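Local coordinates for protein TcpB (Brucella melitensis, PDB 4LQC) that belongs to the Toll/interleukin-1 receptor (TIR) domain family, adopting its fold of a central parallel beta sheet flanked by helices, at residues Phe9-Ala14 / Ala20-Leu25; Glu69-Lys74 / Arg79-Leu84; Val118-Ser123 / Ala131-Ser136; Lys35-Ala40 / Ala58-Gly63. The protein carries 2 engineered substitutions. All coordinates share one frame; numbering follows the deposited sequence.

Contact 1: residues Phe9-Ala14 / Ala20-Leu25; sequences FFIAHA and AFVQDL. Engineered in segment 9-14: Ala12 (natural residue Ser).
His13 ND1 donates a hydrogen bond of 2.8 Å to Ile11 O, two residues back along the same strand, and this pins the imidazole while Val22 packs over it. The contact joins the first strand of the TIR domain's parallel sheet to the helix that follows it, the opening half of the beta-alpha-beta unit made by strand 7-14, helix 18-31 and strand 36-43. The two short segments run nearly antiparallel, at 161°, with their axes 9.5 Å apart at closest approach. In the His13 bond the acceptor lies almost in the ring plane, while the donor is tilted 32° from the carbonyl plane. With chi1 at 56°, CG sits between the backbone N and carbonyl carbon, which swings the ring back to Ile11. Val22 CG1 lies over one face of the His13 ring, 4.1 Å from its centroid, a CH-pi contact; the other methyl, Val22 CG2, presses on His13 CB at 3.5 Å. Valine's beta-branch suits the place: CG1 sits between the ring and Ile11, while CG2 fills in against His13 CB. The helix is also covered from helix 127-136, where Leu25 meets Ile130. Ile11 has CG1 extended, anti to the backbone N, and Ile11 CD1 reaches the helix to touch Leu25 CD2 at 3.8 Å and Val22 CG1 at 4.0 Å.

Contact 2: residues Glu69-Lys74 / Arg79-Leu84; sequences EHFFSK and RELDGL
Leu81 meets two phenylalanines with its two methyls. Leu81 CD2 comes to the edge of the Phe71 ring, 3.8 Å from Phe71 CE2, and Leu81 CD1 to the edge of the Phe72 ring, 4.1 Å from Phe72 CD1. Leucine fits here because its fork can serve both rings at once. Leu84, three residues on, adds a looser touch of its CD1 on Phe71 CZ at 4.4 Å. The two rings also pack on each other: Phe71 CD2 lies 3.9 Å above the Phe72 ring plane, toward its rim. Phe71 has CG anti to the backbone N (chi1 180°), which carries its ring across to helix 78-83. Thus two short helices that follow strand 60-68 of the TIR domain, 69-72 and 78-83, pack together. Farther out, Phe110 stacks on Phe72, Trp76 meets Phe71, and Leu49 of helix 49-57 touches both Phe71 and Leu81. No hydrogen bond crosses between the segments, and all four touching residues are buried; cohesion across this contact therefore probably comes from hydrocarbon burial and dispersion, while polar bonds such as Glu80 OE2 with Arg50 N attach helix 78-83 to its surroundings.

Contact 3: residues Val118-Ser123 / Ala131-Ser136; sequences VALNTS and AKELHS
This is a small, partly buried, mainly apolar contact at the edge of the TIR domain's parallel sheet, where short strand 120-121, the outermost within this chain, meets helix 127-136, which follows it in the chain. Leu120 carries it on the strand side. Leu120 CD1 packs on Leu134 CD2 at 3.6 Å, the two side chains meeting at a slant. The other methyl, Leu120 CD2, lies alongside the Glu133 carboxylate, 3.8 Å from Glu133 OE2. Glutamate suits this more exposed position: bent at chi2 (142°), it brings the side of its carboxylate against Leu120 CD2, with CG just behind, while OE1 forms a salt bridge with Lys125. Leu134, in turn, is buried against Leu96 of strand 95-100 and Leu29 of helix 18-31, so Leu120, which also touches Ile98 and is tied to Trp99 by backbone hydrogen bonding, joins a cluster of aliphatic side chains. Beyond the leucine the chain turns, and Asn121 helps to shape the turn. Its ND2 bonds Ser123 OG of the second subunit, and the reciprocal bond also forms, which places this turn in the dimer interface. Within the chain Asn121 OD1 is gripped twice from the same face of its amide plane: Ser123 OG comes from above it at 2.8 Å, and Ser123 N, which closes an Asx turn, donates at 2.9 Å with an N-H...O angle of 160°.

Contact 4: residues Lys35-Ala40 / Ala58-Gly63; sequences KIFYDA and ANSKFG
The Phe37 ring presents its edge, not a face, to residues Asn59 and Ser60. Ser60 OG lies near the ring plane, 3.4 Å from Phe37 CD2, and Asn59 O lies at the same rim, 3.8 Å from Phe37 CE2. Aromatic hydrogens carry slight positive charge, so two oxygens at the rim are probably mildly favourable neighbours, though neither pair is a hydrogen bond. Asn59 CB also touches Phe37 CE2, at 3.9 Å; the Asn59 side chain crosses that of Phe37 at roughly a right angle, with ring and amide planes 63° apart. Phe37 reaches this position with chi1 -76°, CG lying anti to the carbonyl carbon. Serine is small enough to sit against the ring, and its OG finds its polar partner in Gly56 O. That bond ties Ser60 back to helix 49-57. In the TIR domain's parallel sheet, strands 36-43 and 60-68 flank strand 7-14, so Phe37 spans that middle strand, stacking on Tyr7 and touching Phe10 on the way to Ser60.

Contact 1 is the hub of the set. Strand 7-14 bonds directly to contact 4, with Phe9 O 2.8 Å from Phe37 N and Ile11 N 2.9 Å from Phe37 O, both probable hydrogen bonds of the sheet. At its other end, Ala14 CB packs 3.4 Å from His70 O of contact 2. Helix 18-31 touches contact 3, where Phe21 CZ lies 3.5 Å from Thr122 CG2. Contacts 2 and 3 do not touch: they lie on opposite sides of the chain's centre, about 19 Å apart between centres. Contacts 3 and 4 reach the same sheet but stay about 6 Å apart at their nearest atoms. Of the four, contact 3 borders the second subunit most extensively.

Contact 1: residues Phe9-Ala14 / Ala20-Leu25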
loop_
_atom_site.group_PDB
_atom_site.type_symbol
_atom_site.label_atom_id
_atom_site.label_comp_id
_atom_site.label_asym_id
_atom_site.label_seq_id
_atom_site.Cartn_x
_atom_site.Cartn_y
_atom_site.Cartn_z
ATOM N N PHE B 9 -15.637 -18.121 0.073
ATOM C CA PHE B 9 -14.969 -17.078 0.857
ATOM C C PHE B 9 -15.947 -16.268 1.690
ATOM O O PHE B 9 -17.100 -16.080 1.289
ATOM C CB PHE B 9 -14.269 -16.091 -0.065
ATOM C CG PHE B 9 -13.235 -16.705 -0.936
ATOM C CD1 PHE B 9 -11.985 -17.023 -0.424
ATOM C CD2 PHE B 9 -13.494 -16.946 -2.277
ATOM C CE1 PHE B 9 -11.015 -17.591 -1.224
ATOM C CE2 PHE B 9 -12.524 -17.509 -3.092
ATOM C CZ PHE B 9 -11.282 -17.834 -2.564
ATOM N N PHE B 10 -15.496 -15.781 2.844
ATOM C CA PHE B 10 -16.123 -14.604 3.441
ATOM C C PHE B 10 -15.050 -13.537 3.402
ATOM O O PHE B 10 -13.854 -13.864 3.394
ATOM C CB PHE B 10 -16.641 -14.848 4.863
ATOM C CG PHE B 10 -15.558 -15.109 5.892
ATOM C CD1 PHE B 10 -15.100 -14.084 6.723
ATOM C CD2 PHE B 10 -15.013 -16.376 6.039
ATOM C CE1 PHE B 10 -14.123 -14.322 7.666
ATOM C CE2 PHE B 10 -14.031 -16.621 6.984
ATOM C CZ PHE B 10 -13.579 -15.590 7.794
ATOM N N ILE B 11 -15.458 -12.272 3.340
ATOM C CA ILE B 11 -14.484 -11.182 3.319
ATOM C C ILE B 11 -14.713 -10.155 4.424
ATOM O O ILE B 11 -15.643 -9.343 4.367
ATOM C CB ILE B 11 -14.369 -10.523 1.928
ATOM C CG1 ILE B 11 -13.383 -9.370 1.972
ATOM C CG2 ILE B 11 -15.712 -10.053 1.445
ATOM C CD1 ILE B 11 -12.804 -9.018 0.611
ATOM N N ALA B 12 -13.860 -10.245 5.449
ATOM C CA ALA B 12 -13.877 -9.344 6.588
ATOM C C ALA B 12 -13.161 -8.047 6.236
ATOM O O ALA B 12 -12.067 -8.066 5.686
ATOM C CB ALA B 12 -13.203 -10.007 7.791
ATOM N N HIS B 13 -13.771 -6.917 6.572
ATOM C CA HIS B 13 -13.244 -5.636 6.134
ATOM C C HIS B 13 -13.774 -4.539 7.035
ATOM O O HIS B 13 -14.819 -4.699 7.675
ATOM C CB HIS B 13 -13.751 -5.373 4.728
ATOM C CG HIS B 13 -15.243 -5.409 4.623
ATOM N ND1 HIS B 13 -15.960 -6.587 4.610
ATOM C CD2 HIS B 13 -16.156 -4.412 4.537
ATOM C CE1 HIS B 13 -17.251 -6.314 4.513
ATOM N NE2 HIS B 13 -17.397 -5.002 4.468
ATOM N N ALA B 14 -13.051 -3.430 7.095
ATOM C CA ALA B 14 -13.554 -2.244 7.762
ATOM C C ALA B 14 -14.657 -1.640 6.897
ATOM O O ALA B 14 -14.638 -1.770 5.673
ATOM C CB ALA B 14 -12.426 -1.247 7.971
ATOM N N ALA B 20 -15.624 0.488 -1.628
ATOM C CA ALA B 20 -14.512 0.699 -2.549
ATOM C C ALA B 20 -13.898 -0.642 -2.966
ATOM O O ALA B 20 -14.537 -1.419 -3.678
ATOM C CB ALA B 20 -13.471 1.615 -1.940
ATOM N N PHE B 21 -12.673 -0.917 -2.516
ATOM C CA PHE B 21 -11.972 -2.149 -2.894
ATOM C C PHE B 21 -12.759 -3.430 -2.620
ATOM O O PHE B 21 -12.759 -4.336 -3.456
ATOM C CB PHE B 21 -10.576 -2.252 -2.246
ATOM C CG PHE B 21 -9.894 -3.587 -2.492
ATOM C CD1 PHE B 21 -9.431 -3.919 -3.759
ATOM C CD2 PHE B 21 -9.749 -4.515 -1.466
ATOM C CE1 PHE B 21 -8.820 -5.149 -3.998
ATOM C CE2 PHE B 21 -9.137 -5.746 -1.701
ATOM C CZ PHE B 21 -8.676 -6.059 -2.975
ATOM N N VAL B 22 -13.417 -3.525 -1.465
ATOM C CA VAL B 22 -14.154 -4.748 -1.142
ATOM C C VAL B 22 -15.251 -5.041 -2.182
ATOM O O VAL B 22 -15.378 -6.169 -2.656
ATOM C CB VAL B 22 -14.736 -4.726 0.298
ATOM C CG1 VAL B 22 -15.460 -6.035 0.611
ATOM C CG2 VAL B 22 -13.634 -4.459 1.313
ATOM N N GLN B 23 -16.029 -4.039 -2.565
ATOM C CA GLN B 23 -17.083 -4.300 -3.550
ATOM C C GLN B 23 -16.496 -4.698 -4.903
ATOM O O GLN B 23 -16.994 -5.626 -5.553
ATOM C CB GLN B 23 -18.033 -3.112 -3.701
ATOM C CG GLN B 23 -19.414 -3.509 -4.229
ATOM C CD GLN B 23 -20.279 -2.313 -4.575
ATOM O OE1 GLN B 23 -19.781 -1.196 -4.731
ATOM N NE2 GLN B 23 -21.584 -2.543 -4.715
ATOM N N ASP B 24 -15.452 -3.993 -5.329
ATOM C CA ASP B 24 -14.665 -4.397 -6.489
ATOM C C ASP B 24 -14.303 -5.884 -6.454
ATOM O O ASP B 24 -14.562 -6.610 -7.408
ATOM C CB ASP B 24 -13.346 -3.619 -6.530
ATOM C CG ASP B 24 -13.531 -2.132 -6.776
ATOM O OD1 ASP B 24 -12.492 -1.449 -6.961
ATOM O OD2 ASP B 24 -14.687 -1.654 -6.772
ATOM N N LEU B 25 -13.685 -6.323 -5.356
ATOM C CA LEU B 25 -13.217 -7.706 -5.217
ATOM C C LEU B 25 -14.362 -8.717 -5.081
ATOM O O LEU B 25 -14.244 -9.858 -5.530
ATOM C CB LEU B 25 -12.268 -7.833 -4.028
ATOM C CG LEU B 25 -11.716 -9.232 -3.762
ATOM C CD1 LEU B 25 -11.052 -9.838 -4.996
ATOM C CD2 LEU B 25 -10.740 -9.187 -2.597
#

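Contact 2: residues Glu69-Lys74 / Arg79-Leu84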
loop_
_atom_site.group_PDB
_atom_site.type_symbol
_atom_site.label_atom_id
_atom_site.label_comp_id
_atom_site.label_asym_id
_atom_site.label_seq_id
_atom_site.Cartn_x
_atom_site.Cartn_y
_atom_site.Cartn_z
ATOM N N GLU B 69 -5.586 0.588 6.454
ATOM C CA GLU B 69 -5.505 1.571 7.523
ATOM C C GLU B 69 -6.791 1.567 8.364
ATOM O O GLU B 69 -6.745 1.584 9.596
ATOM C CB GLU B 69 -5.249 2.953 6.918
ATOM C CG GLU B 69 -4.734 3.977 7.903
ATOM C CD GLU B 69 -4.747 5.381 7.334
ATOM O OE1 GLU B 69 -5.123 5.543 6.153
ATOM O OE2 GLU B 69 -4.380 6.328 8.069
ATOM N N HIS B 70 -7.940 1.505 7.703
ATOM C CA HIS B 70 -9.219 1.511 8.421
ATOM C C HIS B 70 -9.444 0.221 9.182
ATOM O O HIS B 70 -10.185 0.187 10.167
ATOM C CB HIS B 70 -10.358 1.761 7.445
ATOM C CG HIS B 70 -10.101 2.919 6.543
ATOM N ND1 HIS B 70 -10.194 4.227 6.972
ATOM C CD2 HIS B 70 -9.711 2.973 5.248
ATOM C CE1 HIS B 70 -9.886 5.036 5.976
ATOM N NE2 HIS B 70 -9.590 4.299 4.919
ATOM N N PHE B 71 -8.800 -0.848 8.731
ATOM C CA PHE B 71 -8.868 -2.091 9.468
ATOM C C PHE B 71 -8.132 -1.924 10.796
ATOM O O PHE B 71 -8.716 -2.076 11.867
ATOM C CB PHE B 71 -8.279 -3.246 8.668
ATOM C CG PHE B 71 -8.326 -4.562 9.403
ATOM C CD1 PHE B 71 -9.495 -5.303 9.432
ATOM C CD2 PHE B 71 -7.206 -5.051 10.073
ATOM C CE1 PHE B 71 -9.557 -6.508 10.123
ATOM C CE2 PHE B 71 -7.267 -6.250 10.738
ATOM C CZ PHE B 71 -8.454 -6.985 10.763
ATOM N N PHE B 72 -6.852 -1.587 10.729
ATOM C CA PHE B 72 -6.055 -1.495 11.952
ATOM C C PHE B 72 -6.536 -0.378 12.877
ATOM O O PHE B 72 -6.374 -0.476 14.093
ATOM C CB PHE B 72 -4.583 -1.290 11.633
ATOM C CG PHE B 72 -3.941 -2.456 10.948
ATOM C CD1 PHE B 72 -3.822 -3.674 11.588
ATOM C CD2 PHE B 72 -3.416 -2.321 9.669
ATOM C CE1 PHE B 72 -3.215 -4.751 10.960
ATOM C CE2 PHE B 72 -2.801 -3.387 9.037
ATOM C CZ PHE B 72 -2.708 -4.606 9.681
ATOM N N SER B 73 -7.145 0.665 12.312
ATOM C CA SER B 73 -7.612 1.798 13.118
ATOM C C SER B 73 -8.678 1.382 14.127
ATOM O O SER B 73 -8.911 2.089 15.105
ATOM C CB SER B 73 -8.152 2.922 12.242
ATOM O OG SER B 73 -9.453 2.611 11.779
ATOM N N LYS B 74 -9.315 0.235 13.899
ATOM C CA LYS B 74 -10.334 -0.267 14.814
ATOM C C LYS B 74 -9.696 -0.702 16.133
ATOM O O LYS B 74 -10.397 -1.015 17.077
ATOM C CB LYS B 74 -11.105 -1.448 14.210
ATOM C CG LYS B 74 -11.704 -1.212 12.835
ATOM C CD LYS B 74 -12.769 -0.115 12.845
ATOM C CE LYS B 74 -12.962 0.475 11.447
ATOM N NZ LYS B 74 -13.977 1.564 11.430
ATOM N N ARG B 79 -3.365 -10.070 20.055
ATOM C CA ARG B 79 -3.325 -11.526 19.921
ATOM C C ARG B 79 -4.288 -12.039 18.875
ATOM O O ARG B 79 -4.095 -13.126 18.319
ATOM C CB ARG B 79 -3.636 -12.213 21.257
ATOM C CG ARG B 79 -4.909 -11.762 21.967
ATOM C CD ARG B 79 -5.089 -12.522 23.295
ATOM N NE ARG B 79 -6.343 -12.184 23.963
ATOM C CZ ARG B 79 -6.619 -12.444 25.242
ATOM N NH1 ARG B 79 -5.721 -13.038 26.024
ATOM N NH2 ARG B 79 -7.798 -12.097 25.739
ATOM N N GLU B 80 -5.352 -11.279 18.645
ATOM C CA GLU B 80 -6.323 -11.614 17.623
ATOM C C GLU B 80 -5.778 -11.263 16.237
ATOM O O GLU B 80 -6.144 -11.898 15.251
ATOM C CB GLU B 80 -7.658 -10.922 17.916
ATOM C CG GLU B 80 -8.354 -11.483 19.184
ATOM C CD GLU B 80 -9.810 -11.046 19.330
ATOM O OE1 GLU B 80 -10.286 -10.991 20.475
ATOM O OE2 GLU B 80 -10.478 -10.747 18.305
ATOM N N LEU B 81 -4.895 -10.268 16.167
ATOM C CA LEU B 81 -4.188 -9.965 14.909
ATOM C C LEU B 81 -3.158 -11.052 14.625
ATOM O O LEU B 81 -3.102 -11.619 13.529
ATOM C CB LEU B 81 -3.472 -8.612 14.970
ATOM C CG LEU B 81 -4.320 -7.344 14.932
ATOM C CD1 LEU B 81 -3.404 -6.138 14.878
ATOM C CD2 LEU B 81 -5.270 -7.346 13.726
ATOM N N ASP B 82 -2.343 -11.334 15.637
ATOM C CA ASP B 82 -1.365 -12.401 15.556
ATOM C C ASP B 82 -2.037 -13.733 15.250
ATOM O O ASP B 82 -1.427 -14.592 14.605
ATOM C CB ASP B 82 -0.581 -12.506 16.861
ATOM C CG ASP B 82 0.235 -11.268 17.147
ATOM O OD1 ASP B 82 0.395 -10.423 16.230
ATOM O OD2 ASP B 82 0.738 -11.145 18.287
ATOM N N GLY B 83 -3.282 -13.895 15.716
ATOM C CA GLY B 83 -4.052 -15.116 15.516
ATOM C C GLY B 83 -4.447 -15.379 14.068
ATOM O O GLY B 83 -4.604 -16.529 13.656
ATOM N N LEU B 84 -4.600 -14.313 13.292
ATOM C CA LEU B 84 -4.918 -14.421 11.875
ATOM C C LEU B 84 -3.849 -15.222 11.130
ATOM O O LEU B 84 -4.105 -15.765 10.051
ATOM C CB LEU B 84 -5.024 -13.016 11.268
ATOM C CG LEU B 84 -6.164 -12.150 11.816
ATOM C CD1 LEU B 84 -6.237 -10.825 11.082
ATOM C CD2 LEU B 84 -7.499 -12.876 11.714
#

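Contact 3: residues Val118-Ser123 / Ala131-Ser136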
loop_
_atom_site.group_PDB
_atom_site.type_symbol
_atom_site.label_atom_id
_atom_site.label_comp_id
_atom_site.label_asym_id
_atom_site.label_seq_id
_atom_site.Cartn_x
_atom_site.Cartn_y
_atom_site.Cartn_z
ATOM N N VAL B 118 3.524 -13.614 4.344
ATOM C CA VAL B 118 3.345 -13.286 2.938
ATOM C C VAL B 118 1.869 -13.301 2.586
ATOM O O VAL B 118 1.140 -14.218 2.968
ATOM C CB VAL B 118 4.084 -14.276 2.036
ATOM C CG1 VAL B 118 3.946 -13.857 0.581
ATOM C CG2 VAL B 118 5.542 -14.342 2.428
ATOM N N ALA B 119 1.435 -12.274 1.859
ATOM C CA ALA B 119 0.038 -12.131 1.515
ATOM C C ALA B 119 -0.151 -11.380 0.204
ATOM O O ALA B 119 0.790 -10.840 -0.364
ATOM C CB ALA B 119 -0.702 -11.430 2.634
ATOM N N LEU B 120 -1.387 -11.360 -0.271
ATOM C CA LEU B 120 -1.728 -10.602 -1.458
ATOM C C LEU B 120 -1.617 -9.118 -1.123
ATOM O O LEU B 120 -1.757 -8.726 0.031
ATOM C CB LEU B 120 -3.147 -10.967 -1.903
ATOM C CG LEU B 120 -3.368 -12.437 -2.247
ATOM C CD1 LEU B 120 -4.817 -12.833 -2.049
ATOM C CD2 LEU B 120 -2.961 -12.656 -3.692
ATOM N N ASN B 121 -1.369 -8.306 -2.134
ATOM C CA ASN B 121 -1.070 -6.892 -1.963
ATOM C C ASN B 121 -1.630 -6.186 -3.199
ATOM O O ASN B 121 -1.254 -6.509 -4.322
ATOM C CB ASN B 121 0.459 -6.706 -1.846
ATOM C CG ASN B 121 0.882 -5.259 -1.545
ATOM O OD1 ASN B 121 0.237 -4.292 -1.977
ATOM N ND2 ASN B 121 1.992 -5.110 -0.825
ATOM N N THR B 122 -2.537 -5.233 -2.993
ATOM C CA THR B 122 -3.195 -4.554 -4.112
ATOM C C THR B 122 -2.301 -3.598 -4.893
ATOM O O THR B 122 -2.690 -3.115 -5.970
ATOM C CB THR B 122 -4.433 -3.768 -3.652
ATOM O OG1 THR B 122 -4.047 -2.819 -2.644
ATOM C CG2 THR B 122 -5.481 -4.722 -3.101
ATOM N N SER B 123 -1.117 -3.310 -4.360
ATOM C CA SER B 123 -0.192 -2.433 -5.065
ATOM C C SER B 123 0.644 -3.227 -6.070
ATOM O O SER B 123 1.312 -2.647 -6.926
ATOM C CB SER B 123 0.709 -1.694 -4.078
ATOM O OG SER B 123 1.705 -2.552 -3.555
ATOM N N ALA B 131 -8.508 -11.583 -7.913
ATOM C CA ALA B 131 -9.687 -12.425 -8.026
ATOM C C ALA B 131 -9.302 -13.794 -8.592
ATOM O O ALA B 131 -9.664 -14.828 -8.023
ATOM C CB ALA B 131 -10.723 -11.747 -8.889
ATOM N N LYS B 132 -8.551 -13.791 -9.694
ATOM C CA LYS B 132 -8.116 -15.024 -10.353
ATOM C C LYS B 132 -7.342 -15.926 -9.398
ATOM O O LYS B 132 -7.605 -17.129 -9.302
ATOM C CB LYS B 132 -7.247 -14.705 -11.578
ATOM C CG LYS B 132 -7.975 -13.935 -12.645
ATOM C CD LYS B 132 -7.171 -13.824 -13.956
ATOM C CE LYS B 132 -8.011 -13.149 -15.065
ATOM N NZ LYS B 132 -7.189 -12.486 -16.142
ATOM N N GLU B 133 -6.391 -15.333 -8.685
ATOM C CA GLU B 133 -5.548 -16.068 -7.759
ATOM C C GLU B 133 -6.340 -16.681 -6.622
ATOM O O GLU B 133 -6.120 -17.839 -6.251
ATOM C CB GLU B 133 -4.487 -15.141 -7.193
ATOM C CG GLU B 133 -3.460 -15.839 -6.344
ATOM C CD GLU B 133 -2.090 -15.269 -6.569
ATOM O OE1 GLU B 133 -1.887 -14.663 -7.641
ATOM O OE2 GLU B 133 -1.219 -15.419 -5.690
ATOM N N LEU B 134 -7.248 -15.900 -6.048
ATOM C CA LEU B 134 -8.098 -16.407 -4.982
ATOM C C LEU B 134 -8.979 -17.511 -5.534
ATOM O O LEU B 134 -9.160 -18.544 -4.888
ATOM C CB LEU B 134 -8.959 -15.281 -4.408
ATOM C CG LEU B 134 -8.208 -14.240 -3.583
ATOM C CD1 LEU B 134 -9.069 -13.007 -3.358
ATOM C CD2 LEU B 134 -7.818 -14.864 -2.253
ATOM N N HIS B 135 -9.516 -17.288 -6.738
ATOM C CA HIS B 135 -10.391 -18.259 -7.390
ATOM C C HIS B 135 -9.707 -19.613 -7.582
ATOM O O HIS B 135 -10.347 -20.660 -7.457
ATOM C CB HIS B 135 -10.897 -17.722 -8.731
ATOM C CG HIS B 135 -11.734 -18.700 -9.497
ATOM N ND1 HIS B 135 -13.083 -18.873 -9.264
ATOM C CD2 HIS B 135 -11.417 -19.550 -10.505
ATOM C CE1 HIS B 135 -13.560 -19.788 -10.089
ATOM N NE2 HIS B 135 -12.567 -20.220 -10.849
ATOM N N SER B 136 -8.410 -19.588 -7.870
ATOM C CA SER B 136 -7.638 -20.819 -8.005
ATOM C C SER B 136 -7.680 -21.729 -6.781
ATOM O O SER B 136 -7.585 -22.948 -6.921
ATOM C CB SER B 136 -6.188 -20.511 -8.340
ATOM O OG SER B 136 -6.042 -20.380 -9.739
#

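Contact 4: residues Lys35-Ala40 / Ala58-Gly63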
loop_
_atom_site.group_PDB
_atom_site.type_symbol
_atom_site.label_atom_id
_atom_site.label_comp_id
_atom_site.label_asym_id
_atom_site.label_seq_id
_atom_site.Cartn_x
_atom_site.Cartn_y
_atom_site.Cartn_z
ATOM N N LYS B 35 -18.562 -18.290 -4.655
ATOM C CA LYS B 35 -19.555 -17.865 -3.676
ATOM C C LYS B 35 -18.881 -17.134 -2.505
ATOM O O LYS B 35 -17.995 -17.682 -1.857
ATOM C CB LYS B 35 -20.387 -19.072 -3.204
ATOM C CG LYS B 35 -20.915 -19.909 -4.386
ATOM C CD LYS B 35 -21.865 -21.046 -3.971
ATOM C CE LYS B 35 -21.235 -22.423 -4.208
ATOM N NZ LYS B 35 -20.620 -22.577 -5.574
ATOM N N ILE B 36 -19.292 -15.889 -2.255
ATOM C CA ILE B 36 -18.647 -15.035 -1.241
ATOM C C ILE B 36 -19.635 -14.359 -0.311
ATOM O O ILE B 36 -20.583 -13.695 -0.778
ATOM C CB ILE B 36 -17.845 -13.890 -1.887
ATOM C CG1 ILE B 36 -17.080 -14.399 -3.096
ATOM C CG2 ILE B 36 -16.852 -13.271 -0.893
ATOM C CD1 ILE B 36 -17.415 -13.630 -4.293
ATOM N N PHE B 37 -19.410 -14.532 0.994
ATOM C CA PHE B 37 -20.116 -13.779 2.023
ATOM C C PHE B 37 -19.424 -12.431 2.217
ATOM O O PHE B 37 -18.187 -12.347 2.258
ATOM C CB PHE B 37 -20.110 -14.531 3.365
ATOM C CG PHE B 37 -21.073 -15.692 3.430
ATOM C CD1 PHE B 37 -22.433 -15.482 3.311
ATOM C CD2 PHE B 37 -20.612 -16.982 3.639
ATOM C CE1 PHE B 37 -23.316 -16.534 3.380
ATOM C CE2 PHE B 37 -21.487 -18.039 3.714
ATOM C CZ PHE B 37 -22.844 -17.815 3.587
ATOM N N TYR B 38 -20.221 -11.383 2.370
ATOM C CA TYR B 38 -19.700 -10.027 2.341
ATOM C C TYR B 38 -20.409 -9.121 3.342
ATOM O O TYR B 38 -19.784 -8.613 4.277
ATOM C CB TYR B 38 -19.829 -9.531 0.893
ATOM C CG TYR B 38 -19.846 -8.053 0.610
ATOM C CD1 TYR B 38 -18.942 -7.184 1.201
ATOM C CD2 TYR B 38 -20.721 -7.545 -0.342
ATOM C CE1 TYR B 38 -18.954 -5.831 0.889
ATOM C CE2 TYR B 38 -20.742 -6.220 -0.654
ATOM C CZ TYR B 38 -19.858 -5.357 -0.045
ATOM O OH TYR B 38 -19.889 -4.014 -0.378
ATOM N N ASP B 39 -21.717 -8.950 3.163
ATOM C CA ASP B 39 -22.484 -7.979 3.952
ATOM C C ASP B 39 -22.402 -8.129 5.473
ATOM O O ASP B 39 -22.389 -7.120 6.182
ATOM C CB ASP B 39 -23.959 -7.969 3.539
ATOM C CG ASP B 39 -24.787 -7.028 4.391
ATOM O OD1 ASP B 39 -24.631 -5.801 4.250
ATOM O OD2 ASP B 39 -25.589 -7.506 5.211
ATOM N N ALA B 40 -22.364 -9.370 5.966
ATOM C CA ALA B 40 -22.383 -9.634 7.409
ATOM C C ALA B 40 -20.999 -9.619 8.027
ATOM O O ALA B 40 -20.831 -9.879 9.218
ATOM C CB ALA B 40 -23.086 -10.974 7.716
ATOM N N ALA B 58 -16.836 -21.080 9.707
ATOM C CA ALA B 58 -17.808 -22.130 9.984
ATOM C C ALA B 58 -18.813 -22.227 8.848
ATOM O O ALA B 58 -19.642 -23.134 8.820
ATOM C CB ALA B 58 -18.513 -21.876 11.310
ATOM N N ASN B 59 -18.729 -21.292 7.906
ATOM C CA ASN B 59 -19.614 -21.281 6.751
ATOM C C ASN B 59 -18.894 -21.164 5.420
ATOM O O ASN B 59 -19.541 -21.175 4.379
ATOM C CB ASN B 59 -20.620 -20.137 6.870
ATOM C CG ASN B 59 -21.499 -20.270 8.087
ATOM O OD1 ASN B 59 -22.027 -21.351 8.372
ATOM N ND2 ASN B 59 -21.657 -19.172 8.827
ATOM N N SER B 60 -17.570 -21.054 5.443
ATOM C CA SER B 60 -16.814 -20.853 4.210
ATOM C C SER B 60 -15.513 -21.647 4.190
ATOM O O SER B 60 -14.974 -21.990 5.245
ATOM C CB SER B 60 -16.504 -19.365 4.004
ATOM O OG SER B 60 -17.637 -18.547 4.268
ATOM N N LYS B 61 -14.999 -21.936 2.992
ATOM C CA LYS B 61 -13.715 -22.625 2.884
ATOM C C LYS B 61 -12.600 -21.709 3.359
ATOM O O LYS B 61 -11.762 -22.118 4.160
ATOM C CB LYS B 61 -13.427 -23.111 1.452
ATOM C CG LYS B 61 -14.325 -24.253 0.978
ATOM C CD LYS B 61 -13.914 -24.760 -0.408
ATOM C CE LYS B 61 -15.115 -24.943 -1.339
ATOM N NZ LYS B 61 -16.207 -25.787 -0.745
ATOM N N PHE B 62 -12.611 -20.465 2.887
ATOM C CA PHE B 62 -11.532 -19.528 3.178
ATOM C C PHE B 62 -11.983 -18.185 3.743
ATOM O O PHE B 62 -13.116 -17.773 3.561
ATOM C CB PHE B 62 -10.688 -19.303 1.927
ATOM C CG PHE B 62 -9.851 -20.487 1.554
ATOM C CD1 PHE B 62 -8.666 -20.749 2.225
ATOM C CD2 PHE B 62 -10.255 -21.348 0.546
ATOM C CE1 PHE B 62 -7.890 -21.840 1.878
ATOM C CE2 PHE B 62 -9.491 -22.442 0.201
ATOM C CZ PHE B 62 -8.308 -22.689 0.859
ATOM N N GLY B 63 -11.073 -17.514 4.439
ATOM C CA GLY B 63 -11.324 -16.185 4.952
ATOM C C GLY B 63 -10.379 -15.161 4.342
ATOM O O GLY B 63 -9.153 -15.342 4.318
#